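Local coordinates for protein cellulase (Xanthomonas axonopodis pv. citri, PDB 4W7W) that probably hydrolyses the beta-1,4 glycosidic bonds of cellulose and binds cello-oligosaccharide in a cleft of its barrel, at residues A[28-33]-A[297-302]; A[65-70]-A[106-111]; A[102-107]-A[146-151]; A[110-115]-A[151-156]. All coordinates share one frame; numbering follows the deposited sequence.

Contact 1: residues A[28-33]-A[297-302]; sequences NLSGAE and TWWAAG. With BGC (beta-D-glucopyranose), chain B.
Asn28 bonds twice to Trp298 O where the first and last strands of the (beta/alpha)8 barrel meet and close its parallel sheet. Its backbone N lies 2.8 Å from Trp298 O, and its ND2, with that oxygen in its amide plane, reaches the same atom from above the carbonyl plane. The amide turns its other end, OD1, to Arg67, while CG sits 3.4 Å from CE3 of Trp299, the amide and indole planes 53° apart. Asn28 O then takes the N-H of Ala301, whose strand has just passed the cis peptide bond between Trp299 and Ala300. Leu29 is bridged with Ala301 and sends CD2 to within 3.9 Å of Ala301 CB, on the side covered by helix 52-60. Ser30 N carries the ladder on to Ala301 O at 3.0 Å. Gly31 N holds Glu33 OE1 at 2.8 Å, which helps to fix the turn of the carboxylate. The other oxygen, Glu33 OE2, lies at the indole edge near CH2 of Trp299, in a pocket seen to bind glycan. In one of two serine conformers Ser30 OG donates to the syn lone pair of OE2, and glucose O6 donates to Glu33 OE2 at 2.6 Å.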
loop_
_atom_site.group_PDB
_atom_site.type_symbol
_atom_site.label_atom_id
_atom_site.label_comp_id
_atom_site.label_asym_id
_atom_site.label_seq_id
_atom_site.Cartn_x
_atom_site.Cartn_y
_atom_site.Cartn_z
ATOM N N ASN A 28 -7.328 1.005 3.059
ATOM C CA ASN A 28 -6.418 2.062 3.489
ATOM C C ASN A 28 -7.160 3.001 4.432
ATOM O O ASN A 28 -8.255 3.479 4.096
ATOM C CB ASN A 28 -5.936 2.882 2.292
ATOM C CG ASN A 28 -4.886 2.181 1.486
ATOM O OD1 ASN A 28 -3.699 2.407 1.706
ATOM N ND2 ASN A 28 -5.294 1.327 0.536
ATOM N N LEU A 29 -6.587 3.288 5.601
ATOM C CA LEU A 29 -7.086 4.346 6.475
ATOM C C LEU A 29 -6.163 5.525 6.269
ATOM O O LEU A 29 -5.086 5.592 6.830
ATOM C CB LEU A 29 -7.157 3.927 7.937
ATOM C CG LEU A 29 -8.184 2.839 8.240
ATOM C CD1 LEU A 29 -8.206 2.464 9.720
ATOM C CD2 LEU A 29 -9.583 3.238 7.806
ATOM N N SER A 30 -6.598 6.407 5.375
ATOM C CA SER A 30 -5.844 7.578 4.930
ATOM C C SER A 30 -6.043 8.764 5.865
ATOM O O SER A 30 -7.140 8.960 6.401
ATOM C CB SER A 30 -6.292 7.933 3.504
ATOM O OG SER A 30 -5.784 9.176 3.056
ATOM N N GLY A 31 -4.982 9.550 6.038
ATOM C CA GLY A 31 -5.056 10.767 6.823
ATOM C C GLY A 31 -3.737 11.194 7.402
ATOM O O GLY A 31 -3.521 12.372 7.625
ATOM N N ALA A 32 -2.857 10.245 7.708
ATOM C CA ALA A 32 -1.603 10.603 8.370
ATOM C C ALA A 32 -0.594 11.152 7.369
ATOM O O ALA A 32 0.415 11.771 7.758
ATOM C CB ALA A 32 -1.026 9.433 9.144
ATOM N N GLU A 33 -0.860 10.899 6.088
ATOM C CA GLU A 33 -0.022 11.335 4.985
ATOM C C GLU A 33 -0.514 12.629 4.349
ATOM O O GLU A 33 0.094 13.108 3.384
ATOM C CB GLU A 33 0.095 10.228 3.931
ATOM C CG GLU A 33 -1.023 10.114 2.902
ATOM C CD GLU A 33 -2.370 9.627 3.386
ATOM O OE1 GLU A 33 -2.611 9.487 4.611
ATOM O OE2 GLU A 33 -3.216 9.389 2.501
ATOM N N THR A 297 -6.043 -4.083 -0.506
ATOM C CA THR A 297 -6.557 -3.000 0.333
ATOM C C THR A 297 -7.084 -1.887 -0.563
ATOM O O THR A 297 -6.364 -1.282 -1.342
ATOM C CB THR A 297 -5.506 -2.451 1.331
ATOM O OG1 THR A 297 -4.222 -2.262 0.715
ATOM C CG2 THR A 297 -5.318 -3.392 2.502
ATOM N N TRP A 298 -8.375 -1.619 -0.412
ATOM C CA TRP A 298 -9.084 -0.581 -1.154
ATOM C C TRP A 298 -8.588 0.812 -0.779
ATOM O O TRP A 298 -8.301 1.082 0.393
ATOM C CB TRP A 298 -10.555 -0.691 -0.785
ATOM C CG TRP A 298 -11.443 0.395 -1.292
ATOM C CD1 TRP A 298 -11.707 1.582 -0.683
ATOM C CD2 TRP A 298 -12.187 0.392 -2.506
ATOM N NE1 TRP A 298 -12.592 2.317 -1.428
ATOM C CE2 TRP A 298 -12.910 1.606 -2.559
ATOM C CE3 TRP A 298 -12.354 -0.526 -3.537
ATOM C CZ2 TRP A 298 -13.802 1.905 -3.600
ATOM C CZ3 TRP A 298 -13.224 -0.220 -4.563
ATOM C CH2 TRP A 298 -13.936 0.982 -4.582
ATOM N N TRP A 299 -8.537 1.704 -1.752
ATOM C CA TRP A 299 -8.267 3.116 -1.518
ATOM C C TRP A 299 -9.591 3.870 -1.660
ATOM O O TRP A 299 -10.105 3.951 -2.766
ATOM C CB TRP A 299 -7.242 3.670 -2.517
ATOM C CG TRP A 299 -6.898 5.088 -2.156
ATOM C CD1 TRP A 299 -7.601 6.208 -2.503
ATOM C CD2 TRP A 299 -5.882 5.512 -1.262
ATOM N NE1 TRP A 299 -7.051 7.312 -1.902
ATOM C CE2 TRP A 299 -6.001 6.909 -1.123
ATOM C CE3 TRP A 299 -4.890 4.847 -0.549
ATOM C CZ2 TRP A 299 -5.141 7.652 -0.310
ATOM C CZ3 TRP A 299 -4.049 5.576 0.276
ATOM C CH2 TRP A 299 -4.172 6.960 0.379
ATOM N N ALA A 300 -10.164 4.442 -0.594
ATOM C CA ALA A 300 -9.664 4.495 0.780
ATOM C C ALA A 300 -10.821 4.788 1.719
ATOM O O ALA A 300 -11.926 5.147 1.301
ATOM C CB ALA A 300 -8.618 5.594 0.929
ATOM N N ALA A 301 -10.524 4.683 3.006
ATOM C CA ALA A 301 -11.351 5.224 4.058
ATOM C C ALA A 301 -10.517 6.191 4.881
ATOM O O ALA A 301 -9.464 6.653 4.424
ATOM C CB ALA A 301 -11.983 4.104 4.870
ATOM N N GLY A 302 -10.987 6.490 6.077
ATOM C CA GLY A 302 -10.434 7.582 6.867
ATOM C C GLY A 302 -11.422 8.728 6.954
ATOM O O GLY A 302 -12.253 8.915 6.068
HETATM C C2 BGC B . -6.252 11.795 -3.403
HETATM C C3 BGC B . -5.780 13.111 -2.784
HETATM C C4 BGC B . -5.254 12.936 -1.359
HETATM C C5 BGC B . -4.296 11.759 -1.288
HETATM C C6 BGC B . -3.939 11.413 0.147
HETATM C C1 BGC B . -5.183 10.724 -3.257
HETATM O O1 BGC B . -5.647 9.451 -3.733
HETATM O O2 BGC B . -6.559 11.984 -4.793
HETATM O O3 BGC B . -6.862 14.050 -2.818
HETATM O O4 BGC B . -4.511 14.081 -0.951
HETATM O O5 BGC B . -4.886 10.597 -1.876
HETATM O O6 BGC B . -2.909 10.455 0.110
#

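Contact 2: residues A[65-70]-A[106-111]; sequences TIRLPF and ILDLHN
Asp108 OD2 is gripped from two directions. His110 ND1 donates to Asp108 OD2 at 2.6 Å, with the oxygen close to the imidazole plane and met on its syn lone pair. From the neighbouring strand, Arg67 lays its guanidinium flat against the carboxylate, the two planes 13° apart, and Asp108 OD2 sits over its centre, 3.3 Å from Arg67 CZ. This salt bridge is one of charge alone, since no N-H of the arginine points at the oxygen; those of NH1 and NH2 serve Asn28, Asn153, Glu222 and Glu266. An extended chain from CG to NE carries the guanidinium across the carboxylate. Pro69 adds its ring to the same face of the sheet, with CG 3.3 Å from Asp108 OD2 and CB 3.7 Å from His110 ND1. On the face of Leu68 and Leu107, Phe70 folds back over the next strand: with chi1 at 62°, its CG lies between the backbone N and carbonyl carbon, which brings CE1 to 3.8 Å from Leu107 CB and CE2 to 3.7 Å from Leu109 CD1. Five backbone bonds, from Ile106 N to Ile66 O through His110 N to Phe70 O, join the strands in parallel. Polar residues inside the C-terminal mouth of the strands, with leucines facing the helices outside, are characteristic of a (beta/alpha)8 barrel, and here they lead to the glycan pocket that holds His110.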
loop_
_atom_site.group_PDB
_atom_site.type_symbol
_atom_site.label_atom_id
_atom_site.label_comp_id
_atom_site.label_asym_id
_atom_site.label_seq_id
_atom_site.Cartn_x
_atom_site.Cartn_y
_atom_site.Cartn_z
ATOM N N THR A 65 -7.453 -6.479 7.358
ATOM C CA THR A 65 -6.203 -5.802 7.027
ATOM C C THR A 65 -6.444 -4.315 6.870
ATOM O O THR A 65 -7.381 -3.897 6.191
ATOM C CB THR A 65 -5.597 -6.368 5.730
ATOM O OG1 THR A 65 -5.381 -7.772 5.892
ATOM C CG2 THR A 65 -4.259 -5.740 5.406
ATOM N N ILE A 66 -5.574 -3.532 7.490
ATOM C CA ILE A 66 -5.582 -2.084 7.347
ATOM C C ILE A 66 -4.232 -1.645 6.795
ATOM O O ILE A 66 -3.187 -2.000 7.360
ATOM C CB ILE A 66 -5.816 -1.409 8.702
ATOM C CG1 ILE A 66 -7.195 -1.770 9.271
ATOM C CG2 ILE A 66 -5.620 0.098 8.596
ATOM C CD1 ILE A 66 -8.381 -1.351 8.449
ATOM N N ARG A 67 -4.256 -0.906 5.689
ATOM C CA ARG A 67 -3.050 -0.233 5.205
ATOM C C ARG A 67 -3.043 1.183 5.773
ATOM O O ARG A 67 -4.048 1.889 5.667
ATOM C CB ARG A 67 -2.989 -0.253 3.670
ATOM C CG ARG A 67 -1.727 0.378 3.087
ATOM C CD ARG A 67 -1.580 0.005 1.630
ATOM N NE ARG A 67 -0.402 0.531 0.953
ATOM C CZ ARG A 67 -0.376 1.594 0.155
ATOM N NH1 ARG A 67 -1.415 2.402 0.025
ATOM N NH2 ARG A 67 0.711 1.840 -0.546
ATOM N N LEU A 68 -1.933 1.548 6.403
ATOM C CA LEU A 68 -1.795 2.796 7.129
ATOM C C LEU A 68 -0.701 3.659 6.504
ATOM O O LEU A 68 0.483 3.499 6.807
ATOM C CB LEU A 68 -1.459 2.520 8.586
ATOM C CG LEU A 68 -1.389 3.749 9.480
ATOM C CD1 LEU A 68 -2.787 4.303 9.733
ATOM C CD2 LEU A 68 -0.691 3.433 10.791
ATOM N N PRO A 69 -1.096 4.576 5.612
ATOM C CA PRO A 69 -0.131 5.555 5.096
ATOM C C PRO A 69 0.394 6.457 6.206
ATOM O O PRO A 69 -0.369 6.916 7.048
ATOM C CB PRO A 69 -0.984 6.389 4.129
ATOM C CG PRO A 69 -2.085 5.465 3.701
ATOM C CD PRO A 69 -2.405 4.682 4.943
ATOM N N PHE A 70 1.690 6.733 6.163
ATOM C CA PHE A 70 2.285 7.773 6.990
ATOM C C PHE A 70 3.527 8.276 6.265
ATOM O O PHE A 70 3.984 7.674 5.288
ATOM C CB PHE A 70 2.621 7.283 8.402
ATOM C CG PHE A 70 3.621 6.178 8.421
ATOM C CD1 PHE A 70 3.187 4.885 8.311
ATOM C CD2 PHE A 70 4.976 6.423 8.519
ATOM C CE1 PHE A 70 4.059 3.829 8.310
ATOM C CE2 PHE A 70 5.878 5.372 8.493
ATOM C CZ PHE A 70 5.417 4.073 8.403
ATOM N N ILE A 106 -0.539 -2.859 7.728
ATOM C CA ILE A 106 0.525 -2.547 6.774
ATOM C C ILE A 106 1.035 -1.142 7.055
ATOM O O ILE A 106 0.287 -0.166 6.946
ATOM C CB ILE A 106 0.068 -2.644 5.312
ATOM C CG1 ILE A 106 -0.454 -4.040 4.976
ATOM C CG2 ILE A 106 1.198 -2.232 4.384
ATOM C CD1 ILE A 106 -1.277 -4.082 3.709
ATOM N N LEU A 107 2.315 -1.051 7.402
ATOM C CA LEU A 107 2.976 0.239 7.562
ATOM C C LEU A 107 3.374 0.710 6.177
ATOM O O LEU A 107 4.309 0.157 5.580
ATOM C CB LEU A 107 4.205 0.082 8.453
ATOM C CG LEU A 107 3.912 -0.426 9.859
ATOM C CD1 LEU A 107 5.203 -0.472 10.671
ATOM C CD2 LEU A 107 2.843 0.403 10.561
ATOM N N ASP A 108 2.639 1.686 5.644
ATOM C CA ASP A 108 2.877 2.203 4.287
ATOM C C ASP A 108 3.649 3.503 4.369
ATOM O O ASP A 108 3.102 4.536 4.726
ATOM C CB ASP A 108 1.532 2.420 3.575
ATOM C CG ASP A 108 1.587 3.402 2.431
ATOM O OD1 ASP A 108 2.652 3.590 1.810
ATOM O OD2 ASP A 108 0.496 3.998 2.198
ATOM N N LEU A 109 4.945 3.417 4.063
ATOM C CA LEU A 109 5.794 4.607 3.964
ATOM C C LEU A 109 5.379 5.336 2.678
ATOM O O LEU A 109 5.758 4.937 1.572
ATOM C CB LEU A 109 7.266 4.220 3.929
ATOM C CG LEU A 109 8.227 5.392 4.157
ATOM C CD1 LEU A 109 8.215 5.835 5.609
ATOM C CD2 LEU A 109 9.630 4.985 3.746
ATOM N N HIS A 110 4.532 6.351 2.820
ATOM C CA HIS A 110 3.728 6.818 1.701
ATOM C C HIS A 110 4.429 7.952 0.962
ATOM O O HIS A 110 3.977 9.094 0.981
ATOM C CB HIS A 110 2.346 7.220 2.195
ATOM C CG HIS A 110 1.297 7.248 1.125
ATOM N ND1 HIS A 110 0.549 6.138 0.796
ATOM C CD2 HIS A 110 0.851 8.251 0.337
ATOM C CE1 HIS A 110 -0.322 6.464 -0.141
ATOM N NE2 HIS A 110 -0.163 7.741 -0.435
ATOM N N ASN A 111 5.550 7.612 0.310
ATOM C CA ASN A 111 6.522 8.637 -0.061
ATOM C C ASN A 111 6.932 8.749 -1.515
ATOM O O ASN A 111 7.698 9.648 -1.836
ATOM C CB ASN A 111 7.761 8.554 0.850
ATOM C CG ASN A 111 7.593 9.402 2.061
ATOM O OD1 ASN A 111 6.847 9.040 2.981
ATOM N ND2 ASN A 111 8.177 10.590 2.031
#

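Contact 3: residues A[102-107]-A[146-151]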
loop_
_atom_site.group_PDB
_atom_site.type_symbol
_atom_site.label_atom_id
_atom_site.label_comp_id
_atom_site.label_asym_id
_atom_site.label_seq_id
_atom_site.Cartn_x
_atom_site.Cartn_y
_atom_site.Cartn_z
ATOM N N LYS A 102 -8.241 -8.014 15.597
ATOM C CA LYS A 102 -7.741 -9.169 14.856
ATOM C C LYS A 102 -7.393 -8.816 13.408
ATOM O O LYS A 102 -7.608 -9.585 12.471
ATOM C CB LYS A 102 -8.690 -10.356 14.960
ATOM C CG LYS A 102 -9.012 -10.751 16.400
ATOM C CD LYS A 102 -9.891 -11.985 16.467
ATOM C CE LYS A 102 -10.381 -12.250 17.882
ATOM N NZ LYS A 102 -11.044 -13.578 18.004
ATOM N N GLN A 103 -6.804 -7.641 13.244
ATOM C CA GLN A 103 -6.360 -7.161 11.935
ATOM C C GLN A 103 -4.846 -7.095 11.837
ATOM O O GLN A 103 -4.137 -6.875 12.821
ATOM C CB GLN A 103 -6.918 -5.752 11.678
ATOM C CG GLN A 103 -8.413 -5.739 11.493
ATOM C CD GLN A 103 -9.047 -4.372 11.650
ATOM O OE1 GLN A 103 -8.633 -3.575 12.482
ATOM N NE2 GLN A 103 -10.098 -4.118 10.886
ATOM N N TYR A 104 -4.384 -7.240 10.606
ATOM C CA TYR A 104 -3.017 -6.933 10.226
ATOM C C TYR A 104 -2.900 -5.452 9.897
ATOM O O TYR A 104 -3.865 -4.839 9.436
ATOM C CB TYR A 104 -2.629 -7.744 8.988
ATOM C CG TYR A 104 -2.627 -9.231 9.227
ATOM C CD1 TYR A 104 -1.491 -9.878 9.722
ATOM C CD2 TYR A 104 -3.760 -9.995 8.988
ATOM C CE1 TYR A 104 -1.483 -11.243 9.954
ATOM C CE2 TYR A 104 -3.759 -11.363 9.209
ATOM C CZ TYR A 104 -2.616 -11.982 9.689
ATOM O OH TYR A 104 -2.582 -13.339 9.916
ATOM N N LEU A 105 -1.715 -4.887 10.132
ATOM C CA LEU A 105 -1.448 -3.487 9.870
ATOM C C LEU A 105 -0.277 -3.387 8.924
ATOM O O LEU A 105 0.837 -3.790 9.255
ATOM C CB LEU A 105 -1.149 -2.767 11.178
ATOM C CG LEU A 105 -1.018 -1.246 11.052
ATOM C CD1 LEU A 105 -2.356 -0.592 10.733
ATOM C CD2 LEU A 105 -0.421 -0.643 12.320
ATOM N N ILE A 106 -0.539 -2.859 7.728
ATOM C CA ILE A 106 0.525 -2.547 6.774
ATOM C C ILE A 106 1.035 -1.142 7.055
ATOM O O ILE A 106 0.287 -0.166 6.946
ATOM C CB ILE A 106 0.068 -2.644 5.312
ATOM C CG1 ILE A 106 -0.454 -4.040 4.976
ATOM C CG2 ILE A 106 1.198 -2.232 4.384
ATOM C CD1 ILE A 106 -1.277 -4.082 3.709
ATOM N N LEU A 107 2.315 -1.051 7.402
ATOM C CA LEU A 107 2.976 0.239 7.562
ATOM C C LEU A 107 3.374 0.710 6.177
ATOM O O LEU A 107 4.309 0.157 5.580
ATOM C CB LEU A 107 4.205 0.082 8.453
ATOM C CG LEU A 107 3.912 -0.426 9.859
ATOM C CD1 LEU A 107 5.203 -0.472 10.671
ATOM C CD2 LEU A 107 2.843 0.403 10.561
ATOM N N ALA A 146 1.393 -9.056 13.604
ATOM C CA ALA A 146 0.371 -8.314 12.900
ATOM C C ALA A 146 0.935 -7.299 11.905
ATOM O O ALA A 146 0.170 -6.799 11.075
ATOM C CB ALA A 146 -0.536 -7.600 13.892
ATOM N N VAL A 147 2.220 -6.967 12.008
ATOM C CA VAL A 147 2.765 -5.866 11.220
ATOM C C VAL A 147 3.366 -6.352 9.910
ATOM O O VAL A 147 4.148 -7.314 9.895
ATOM C CB VAL A 147 3.797 -5.084 12.044
ATOM C CG1 VAL A 147 4.409 -3.978 11.200
ATOM C CG2 VAL A 147 3.165 -4.512 13.298
ATOM N N ILE A 148 2.992 -5.664 8.833
ATOM C CA ILE A 148 3.491 -5.903 7.485
ATOM C C ILE A 148 4.230 -4.636 7.052
ATOM O O ILE A 148 3.766 -3.516 7.329
ATOM C CB ILE A 148 2.305 -6.217 6.539
ATOM C CG1 ILE A 148 1.611 -7.515 6.963
ATOM C CG2 ILE A 148 2.759 -6.281 5.102
ATOM C CD1 ILE A 148 0.264 -7.736 6.318
ATOM N N PHE A 149 5.384 -4.802 6.394
ATOM C CA PHE A 149 6.217 -3.650 6.027
ATOM C C PHE A 149 5.970 -3.268 4.559
ATOM O O PHE A 149 6.397 -3.972 3.651
ATOM C CB PHE A 149 7.690 -3.963 6.245
ATOM C CG PHE A 149 8.045 -4.336 7.662
ATOM C CD1 PHE A 149 7.413 -3.795 8.766
ATOM C CD2 PHE A 149 9.086 -5.206 7.889
ATOM C CE1 PHE A 149 7.811 -4.137 10.051
ATOM C CE2 PHE A 149 9.485 -5.551 9.180
ATOM C CZ PHE A 149 8.856 -4.996 10.259
ATOM N N GLY A 150 5.283 -2.148 4.344
ATOM C CA GLY A 150 5.041 -1.620 2.996
ATOM C C GLY A 150 6.137 -0.648 2.617
ATOM O O GLY A 150 6.069 0.550 2.919
ATOM N N LEU A 151 7.169 -1.165 1.964
ATOM C CA LEU A 151 8.416 -0.415 1.785
ATOM C C LEU A 151 8.281 0.999 1.248
ATOM O O LEU A 151 8.989 1.893 1.695
ATOM C CB LEU A 151 9.371 -1.176 0.875
ATOM C CG LEU A 151 9.791 -2.563 1.351
ATOM C CD1 LEU A 151 10.898 -3.076 0.445
ATOM C CD2 LEU A 151 10.200 -2.547 2.825
#
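The third and fourth strands of the (beta/alpha)8 barrel run side by side here; the axes of 104-107 and 147-150 are 23° from parallel and approach to 4.6 Å. Leu105 N begins the ladder at Ala146 O, 2.8 Å away, and Leu105 O returns it by accepting from Ile148 N. Leu107 repeats the pattern one step on, its N to Ile148 O and its O to Gly150 N. The ladder is reinforced by CA-H...O contacts, among them that of Ile106 CA with Ile148 O.

Inside the barrel, Ile106 and Ile148 pack as branched aliphatic neighbours, CG1 of Ile106 lying 3.8 Å from CB of Ile148. The CD1 end of Ile148 reaches back to Tyr104, 3.9 Å from its CB, while the tyrosine ring brings its edge to Ala146 O and packs edge-to-face with Tyr24. At Gly150 a beta carbon would run into Leu107 O and press on Ile106 CG2, and the lack of a side chain lets the strands stay this close.

The outer face is wholly apolar between the strands. Leu105, Leu107, Val147 and Phe149 point toward the layer of helices 85-100 and 127-141, where Leu95, Ile91 and Phe141 meet them. Val147 holds CG1 anti to its own N (chi1 177°), and this places the methyl beside the isobutyl group of Leu107, with Leu107 CD1 3.6 Å from Val147 CG1.

Contact 4: residues A[110-115]-A[151-156]. With BGC (beta-D-glucopyranose), chain C.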
loop_
_atom_site.group_PDB
_atom_site.type_symbol
_atom_site.label_atom_id
_atom_site.label_comp_id
_atom_site.label_asym_id
_atom_site.label_seq_id
_atom_site.Cartn_x
_atom_site.Cartn_y
_atom_site.Cartn_z
ATOM N N HIS A 110 4.532 6.351 2.820
ATOM C CA HIS A 110 3.728 6.818 1.701
ATOM C C HIS A 110 4.429 7.952 0.962
ATOM O O HIS A 110 3.977 9.094 0.981
ATOM C CB HIS A 110 2.346 7.220 2.195
ATOM C CG HIS A 110 1.297 7.248 1.125
ATOM N ND1 HIS A 110 0.549 6.138 0.796
ATOM C CD2 HIS A 110 0.851 8.251 0.337
ATOM C CE1 HIS A 110 -0.322 6.464 -0.141
ATOM N NE2 HIS A 110 -0.163 7.741 -0.435
ATOM N N ASN A 111 5.550 7.612 0.310
ATOM C CA ASN A 111 6.522 8.637 -0.061
ATOM C C ASN A 111 6.932 8.749 -1.515
ATOM O O ASN A 111 7.698 9.648 -1.836
ATOM C CB ASN A 111 7.761 8.554 0.850
ATOM C CG ASN A 111 7.593 9.402 2.061
ATOM O OD1 ASN A 111 6.847 9.040 2.981
ATOM N ND2 ASN A 111 8.177 10.590 2.031
ATOM N N TYR A 112 6.468 7.880 -2.418
ATOM C CA TYR A 112 6.715 8.081 -3.848
ATOM C C TYR A 112 8.207 8.126 -4.192
ATOM O O TYR A 112 8.613 8.765 -5.163
ATOM C CB TYR A 112 6.005 9.337 -4.371
ATOM C CG TYR A 112 4.523 9.385 -4.063
ATOM C CD1 TYR A 112 3.611 8.803 -4.905
ATOM C CD2 TYR A 112 4.037 9.999 -2.904
ATOM C CE1 TYR A 112 2.253 8.837 -4.640
ATOM C CE2 TYR A 112 2.683 10.034 -2.617
ATOM C CZ TYR A 112 1.794 9.454 -3.492
ATOM O OH TYR A 112 0.443 9.499 -3.214
ATOM N N ALA A 113 9.008 7.413 -3.406
ATOM C CA ALA A 113 10.460 7.394 -3.537
ATOM C C ALA A 113 11.094 8.776 -3.401
ATOM O O ALA A 113 12.128 9.062 -4.009
ATOM C CB ALA A 113 10.887 6.691 -4.825
ATOM N N THR A 114 10.503 9.593 -2.533
ATOM C CA THR A 114 11.046 10.918 -2.230
ATOM C C THR A 114 11.126 11.166 -0.731
ATOM O O THR A 114 10.373 10.579 0.052
ATOM C CB THR A 114 10.209 12.055 -2.852
ATOM O OG1 THR A 114 8.939 12.152 -2.184
ATOM C CG2 THR A 114 10.026 11.869 -4.323
ATOM N N TYR A 115 12.044 12.060 -0.354
ATOM C CA TYR A 115 12.107 12.598 1.002
ATOM C C TYR A 115 12.257 14.109 0.849
ATOM O O TYR A 115 13.186 14.586 0.175
ATOM C CB TYR A 115 13.286 12.025 1.766
ATOM C CG TYR A 115 13.345 12.459 3.210
ATOM C CD1 TYR A 115 14.021 13.616 3.583
ATOM C CD2 TYR A 115 12.765 11.697 4.216
ATOM C CE1 TYR A 115 14.107 14.013 4.908
ATOM C CE2 TYR A 115 12.848 12.074 5.546
ATOM C CZ TYR A 115 13.518 13.235 5.884
ATOM O OH TYR A 115 13.617 13.650 7.197
ATOM N N LEU A 151 7.169 -1.165 1.964
ATOM C CA LEU A 151 8.416 -0.415 1.785
ATOM C C LEU A 151 8.281 0.999 1.248
ATOM O O LEU A 151 8.989 1.893 1.695
ATOM C CB LEU A 151 9.371 -1.176 0.875
ATOM C CG LEU A 151 9.791 -2.563 1.351
ATOM C CD1 LEU A 151 10.898 -3.076 0.445
ATOM C CD2 LEU A 151 10.200 -2.547 2.825
ATOM N N MET A 152 7.437 1.198 0.233
ATOM C CA MET A 152 7.357 2.520 -0.364
ATOM C C MET A 152 6.125 2.644 -1.222
ATOM O O MET A 152 5.928 1.854 -2.148
ATOM C CB MET A 152 8.568 2.782 -1.266
ATOM C CG MET A 152 8.596 4.162 -1.891
ATOM S SD MET A 152 8.618 5.529 -0.714
ATOM C CE MET A 152 10.237 5.289 0.016
ATOM N N ASN A 153 5.319 3.663 -0.982
ATOM C CA ASN A 153 4.175 3.900 -1.844
ATOM C C ASN A 153 4.628 4.429 -3.200
ATOM O O ASN A 153 5.255 5.488 -3.267
ATOM C CB ASN A 153 3.221 4.896 -1.238
ATOM C CG ASN A 153 1.993 5.054 -2.091
ATOM O OD1 ASN A 153 1.244 4.092 -2.255
ATOM N ND2 ASN A 153 1.784 6.224 -2.655
ATOM N N GLU A 154 4.258 3.725 -4.271
ATOM C CA GLU A 154 4.372 4.239 -5.655
ATOM C C GLU A 154 5.697 4.938 -5.991
ATOM O O GLU A 154 5.720 6.112 -6.378
ATOM C CB GLU A 154 3.183 5.140 -5.994
ATOM C CG GLU A 154 1.883 4.368 -5.913
ATOM C CD GLU A 154 0.686 5.137 -6.424
ATOM O OE1 GLU A 154 0.856 6.287 -6.857
ATOM O OE2 GLU A 154 -0.438 4.558 -6.382
ATOM N N PRO A 155 6.817 4.213 -5.895
ATOM C CA PRO A 155 8.032 4.757 -6.498
ATOM C C PRO A 155 7.776 5.144 -7.955
ATOM O O PRO A 155 7.029 4.473 -8.658
ATOM C CB PRO A 155 9.020 3.583 -6.441
ATOM C CG PRO A 155 8.468 2.631 -5.422
ATOM C CD PRO A 155 6.971 2.799 -5.527
ATOM N N ASN A 156 8.395 6.231 -8.389
ATOM C CA ASN A 156 8.335 6.672 -9.778
ATOM C C ASN A 156 9.521 7.617 -9.956
ATOM O O ASN A 156 10.147 8.013 -8.975
ATOM C CB ASN A 156 7.007 7.378 -10.060
ATOM C CG ASN A 156 6.826 8.634 -9.255
ATOM O OD1 ASN A 156 6.407 8.600 -8.069
ATOM N ND2 ASN A 156 7.160 9.736 -9.839
HETATM C C2 BGC C . -0.645 9.802 -10.097
HETATM C C3 BGC C . -0.534 9.459 -8.618
HETATM C C4 BGC C . -1.398 8.252 -8.267
HETATM C C5 BGC C . -1.097 7.103 -9.222
HETATM C C6 BGC C . -2.057 5.944 -9.030
HETATM C C1 BGC C . -0.338 8.564 -10.917
HETATM O O2 BGC C . 0.276 10.835 -10.463
HETATM O O3 BGC C . -0.950 10.583 -7.842
HETATM O O4 BGC C . -1.210 7.875 -6.902
HETATM O O5 BGC C . -1.252 7.525 -10.576
HETATM O O6 BGC C . -1.796 4.905 -9.979
#
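Met152 brings its sulfur under the turn at residues 111-113: a chain bent at chi2 and chi3 sets SD 3.5 Å from Asn111 CB, and Ala113 N donates a weak hydrogen bond to Met152 SD at 3.3 Å. Asn153 comes next, its amide stacked on one face of the His110 ring with the planes 10° apart and its CB making a CH-pi contact with that ring. Asn153 ND2 also lies over a face of the Tyr112 ring, 3.3 Å from Tyr112 CE1, so one amide is shared by two aromatic rings, while OD1 is held by Arg67. Asn153 O accepts a weak bond from Tyr112 N. Glu154 extends beside the tyrosine, OE1 near the ring edge, and takes glucose O4 at 2.6 Å from Glu154 OE1; its OE2 is bonded to His224. Pro155 packs CB against Ala113 CB at 4.0 Å. An Asn-Glu pair after the fourth strand is characteristic of clan GH-A, to which family 5 belongs, and this glutamate, lining the glycan cleft, is probably the acid/base.

All four contacts are largely buried and three belong to the parallel barrel sheet: contact 1 closes it between first and last strands, contact 2 joins the second and third, and contact 3 the third and fourth, so contacts 2 and 3 share strand 104-109. Contact 4 leaves the sheet for the loops that follow the third and fourth strands. Chemistry changes with position. Contact 3 is mostly aliphatic packing, whereas contact 2 grades into charged and imidazole groups, and contacts 1 and 4 reach bound glucose through Glu33 and Glu154. Arg67 ties three together, bonding Asn28 of contact 1 and Asn153 of contact 4, while His110 passes from contact 2 into contact 4.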